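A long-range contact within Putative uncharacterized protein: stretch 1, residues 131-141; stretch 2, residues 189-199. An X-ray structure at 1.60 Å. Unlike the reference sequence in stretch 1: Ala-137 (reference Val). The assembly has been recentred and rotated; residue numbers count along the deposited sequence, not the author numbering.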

# COMPACT_ATOMS: atom_id res chain seq x y z
N ALA A 131 -17.85 -7.45 1.61
CA ALA A 131 -19.32 -7.34 1.69
C ALA A 131 -19.94 -8.20 0.59
O ALA A 131 -20.94 -8.92 0.82
CB ALA A 131 -19.71 -5.89 1.54
N ASN A 132 -19.34 -8.13 -0.61
CA ASN A 132 -19.90 -8.84 -1.78
C ASN A 132 -19.59 -10.36 -1.74
O ASN A 132 -20.46 -11.18 -2.11
CB ASN A 132 -19.38 -8.20 -3.06
CG ASN A 132 -20.09 -6.90 -3.37
OD1 ASN A 132 -21.24 -6.91 -3.72
ND2 ASN A 132 -19.43 -5.80 -3.16
N GLY A 133 -18.43 -10.77 -1.22
CA GLY A 133 -18.14 -12.19 -0.99
C GLY A 133 -19.04 -12.80 0.05
O GLY A 133 -19.62 -13.87 -0.22
N ASP A 134 -19.30 -12.09 1.14
CA ASP A 134 -20.22 -12.63 2.17
C ASP A 134 -21.63 -12.75 1.63
O ASP A 134 -22.31 -13.78 1.82
CB ASP A 134 -20.21 -11.73 3.40
CG ASP A 134 -18.95 -11.86 4.20
OD1 ASP A 134 -18.11 -12.76 3.98
OD2 ASP A 134 -18.77 -11.00 5.11
N ALA A 135 -22.08 -11.72 0.91
CA ALA A 135 -23.47 -11.71 0.45
C ALA A 135 -23.68 -12.77 -0.60
O ALA A 135 -24.71 -13.44 -0.58
CB ALA A 135 -23.84 -10.35 -0.14
N SER A 136 -22.77 -12.84 -1.56
CA SER A 136 -22.95 -13.88 -2.58
C SER A 136 -22.74 -15.28 -2.02
O SER A 136 -23.40 -16.22 -2.50
CB SER A 136 -22.13 -13.57 -3.83
OG SER A 136 -20.75 -13.63 -3.54
N ALA A 137 -21.93 -15.47 -0.98
CA ALA A 137 -21.81 -16.80 -0.38
C ALA A 137 -23.14 -17.25 0.18
O ALA A 137 -23.47 -18.43 0.05
CB ALA A 137 -20.72 -16.80 0.75
N VAL A 138 -23.87 -16.32 0.81
CA VAL A 138 -25.24 -16.65 1.32
C VAL A 138 -26.09 -17.13 0.19
O VAL A 138 -26.79 -18.18 0.29
CB VAL A 138 -25.92 -15.43 1.95
CG1 VAL A 138 -27.38 -15.77 2.28
CG2 VAL A 138 -25.19 -15.08 3.22
N LYS A 139 -26.06 -16.46 -0.96
CA LYS A 139 -26.93 -16.91 -2.05
C LYS A 139 -26.57 -18.27 -2.69
O LYS A 139 -27.45 -19.06 -3.08
CB LYS A 139 -26.99 -15.86 -3.14
CG LYS A 139 -27.54 -14.54 -2.62
CD LYS A 139 -27.84 -13.57 -3.74
CE LYS A 139 -28.43 -12.26 -3.19
NZ LYS A 139 -29.13 -11.53 -4.28
N VAL A 140 -25.27 -18.53 -2.80
CA VAL A 140 -24.83 -19.81 -3.29
C VAL A 140 -25.13 -20.89 -2.23
O VAL A 140 -25.47 -22.01 -2.59
CB VAL A 140 -23.32 -19.82 -3.73
CG1 VAL A 140 -22.85 -21.23 -4.16
CG2 VAL A 140 -23.17 -18.81 -4.87
N SER A 141 -25.01 -20.56 -0.94
CA SER A 141 -25.36 -21.54 0.11
C SER A 141 -26.84 -21.87 -0.00
O SER A 141 -27.21 -23.06 0.19
CB SER A 141 -25.08 -21.01 1.52
OG SER A 141 -23.68 -20.89 1.74
N ASN A 189 -28.76 -13.12 -12.73
CA ASN A 189 -28.93 -11.74 -12.29
C ASN A 189 -28.90 -11.47 -10.82
O ASN A 189 -28.57 -10.36 -10.43
CB ASN A 189 -30.29 -11.25 -12.78
CG ASN A 189 -30.26 -10.86 -14.22
OD1 ASN A 189 -29.24 -11.02 -14.89
ND2 ASN A 189 -31.37 -10.31 -14.70
N ALA A 190 -29.14 -12.47 -9.98
CA ALA A 190 -29.08 -12.26 -8.55
C ALA A 190 -27.68 -12.05 -8.06
O ALA A 190 -27.49 -11.55 -6.96
CB ALA A 190 -29.71 -13.45 -7.83
N VAL A 191 -26.70 -12.45 -8.86
CA VAL A 191 -25.30 -12.46 -8.38
C VAL A 191 -24.29 -11.96 -9.39
O VAL A 191 -23.14 -11.73 -9.02
CB VAL A 191 -24.87 -13.88 -7.90
CG1 VAL A 191 -25.48 -14.20 -6.51
CG2 VAL A 191 -25.26 -14.94 -8.94
N LYS A 192 -24.67 -11.81 -10.67
CA LYS A 192 -23.66 -11.55 -11.69
C LYS A 192 -22.79 -10.33 -11.41
O LYS A 192 -21.54 -10.38 -11.50
CB LYS A 192 -24.31 -11.41 -13.09
CG LYS A 192 -23.35 -11.02 -14.21
CD LYS A 192 -24.14 -10.96 -15.50
CE LYS A 192 -23.44 -10.10 -16.54
NZ LYS A 192 -22.59 -10.88 -17.46
N THR A 193 -23.44 -9.21 -11.10
CA THR A 193 -22.66 -7.99 -10.83
C THR A 193 -21.91 -8.06 -9.51
O THR A 193 -20.82 -7.52 -9.42
CB THR A 193 -23.54 -6.72 -10.94
OG1 THR A 193 -24.50 -6.74 -9.88
CG2 THR A 193 -24.28 -6.69 -12.26
N THR A 194 -22.46 -8.77 -8.52
CA THR A 194 -21.80 -9.02 -7.26
C THR A 194 -20.49 -9.77 -7.46
O THR A 194 -19.42 -9.36 -6.98
CB THR A 194 -22.74 -9.75 -6.32
OG1 THR A 194 -23.89 -8.91 -6.09
CG2 THR A 194 -22.05 -10.02 -4.99
N PHE A 195 -20.54 -10.81 -8.27
CA PHE A 195 -19.32 -11.59 -8.56
C PHE A 195 -18.28 -10.76 -9.31
O PHE A 195 -17.07 -10.79 -8.96
CB PHE A 195 -19.63 -12.82 -9.45
CG PHE A 195 -20.44 -13.91 -8.79
CD1 PHE A 195 -20.35 -14.27 -7.41
CD2 PHE A 195 -21.33 -14.63 -9.61
CE1 PHE A 195 -21.09 -15.34 -6.89
CE2 PHE A 195 -22.03 -15.70 -9.11
CZ PHE A 195 -21.93 -16.07 -7.75
N GLN A 196 -18.69 -10.00 -10.33
CA GLN A 196 -17.76 -9.15 -11.04
C GLN A 196 -17.14 -8.11 -10.12
O GLN A 196 -15.94 -7.87 -10.22
CB GLN A 196 -18.40 -8.45 -12.25
CG GLN A 196 -17.32 -7.91 -13.21
CD GLN A 196 -16.09 -8.85 -13.40
OE1 GLN A 196 -14.92 -8.50 -13.03
NE2 GLN A 196 -16.34 -10.07 -13.95
N SER A 197 -17.93 -7.59 -9.18
CA SER A 197 -17.40 -6.55 -8.27
C SER A 197 -16.34 -7.15 -7.34
O SER A 197 -15.39 -6.49 -6.96
CB SER A 197 -18.53 -5.89 -7.48
OG SER A 197 -18.86 -6.74 -6.39
N ILE A 198 -16.48 -8.42 -6.96
CA ILE A 198 -15.48 -9.02 -6.07
C ILE A 198 -14.16 -9.08 -6.80
O ILE A 198 -13.15 -8.78 -6.22
CB ILE A 198 -15.85 -10.46 -5.62
CG1 ILE A 198 -17.13 -10.44 -4.79
CG2 ILE A 198 -14.68 -11.07 -4.82
CD1 ILE A 198 -17.79 -11.84 -4.71
N LEU A 199 -14.17 -9.55 -8.06
CA LEU A 199 -12.97 -9.74 -8.85
C LEU A 199 -12.30 -8.36 -9.08
O LEU A 199 -11.10 -8.27 -8.86
CB LEU A 199 -13.30 -10.42 -10.19
CG LEU A 199 -13.83 -11.86 -10.11
CD1 LEU A 199 -14.10 -12.38 -11.54
CD2 LEU A 199 -12.73 -12.73 -9.45
O HOH W 1 -16.72 -5.92 -4.43

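Two helical segments pack with their N-to-C directions 144° apart and their axes 9.0 Å apart at closest approach, and three residues of the first, Asn-132, Lys-139 and Ser-136, carry most of its share of the contact. Asn-132 lies where the backbones come close, Asn-132 CA being 5.8 Å from Thr-194 CA. Asn-132 CB rests 3.6 Å from Ile-198 CG1, while its OD1 meets Thr-194 CG2 at 3.5 Å. Asn-132 ND2 is 3.4 Å from Ser-197 OG, but the angle is too poor for a hydrogen bond; water 1 links them instead, accepting weakly from Asn-132 ND2 (3.0 Å) and donating to Ser-197 OG (3.0 Å). Ser-197 OG itself donates to Thr-194 O at 2.7 Å. Ser-136 likewise turns its hydroxyl back to its own helix, OG donating to Asn-132 O (2.9 Å), and its CB sits 3.7 Å from both Thr-194 CG2 and Phe-195 CE1. Phe-195 starts away from the first helix, yet its ring end returns to it, and Val-140 CG2 approaches the ring edge, 4.2 Å from Phe-195 CZ. Lys-139 makes the one direct hydrogen bond across the contact: its extended chain passes Val-191, CD to CG1 3.7 Å, and brings NZ to Ala-190 O at 3.1 Å, just before the second helix begins.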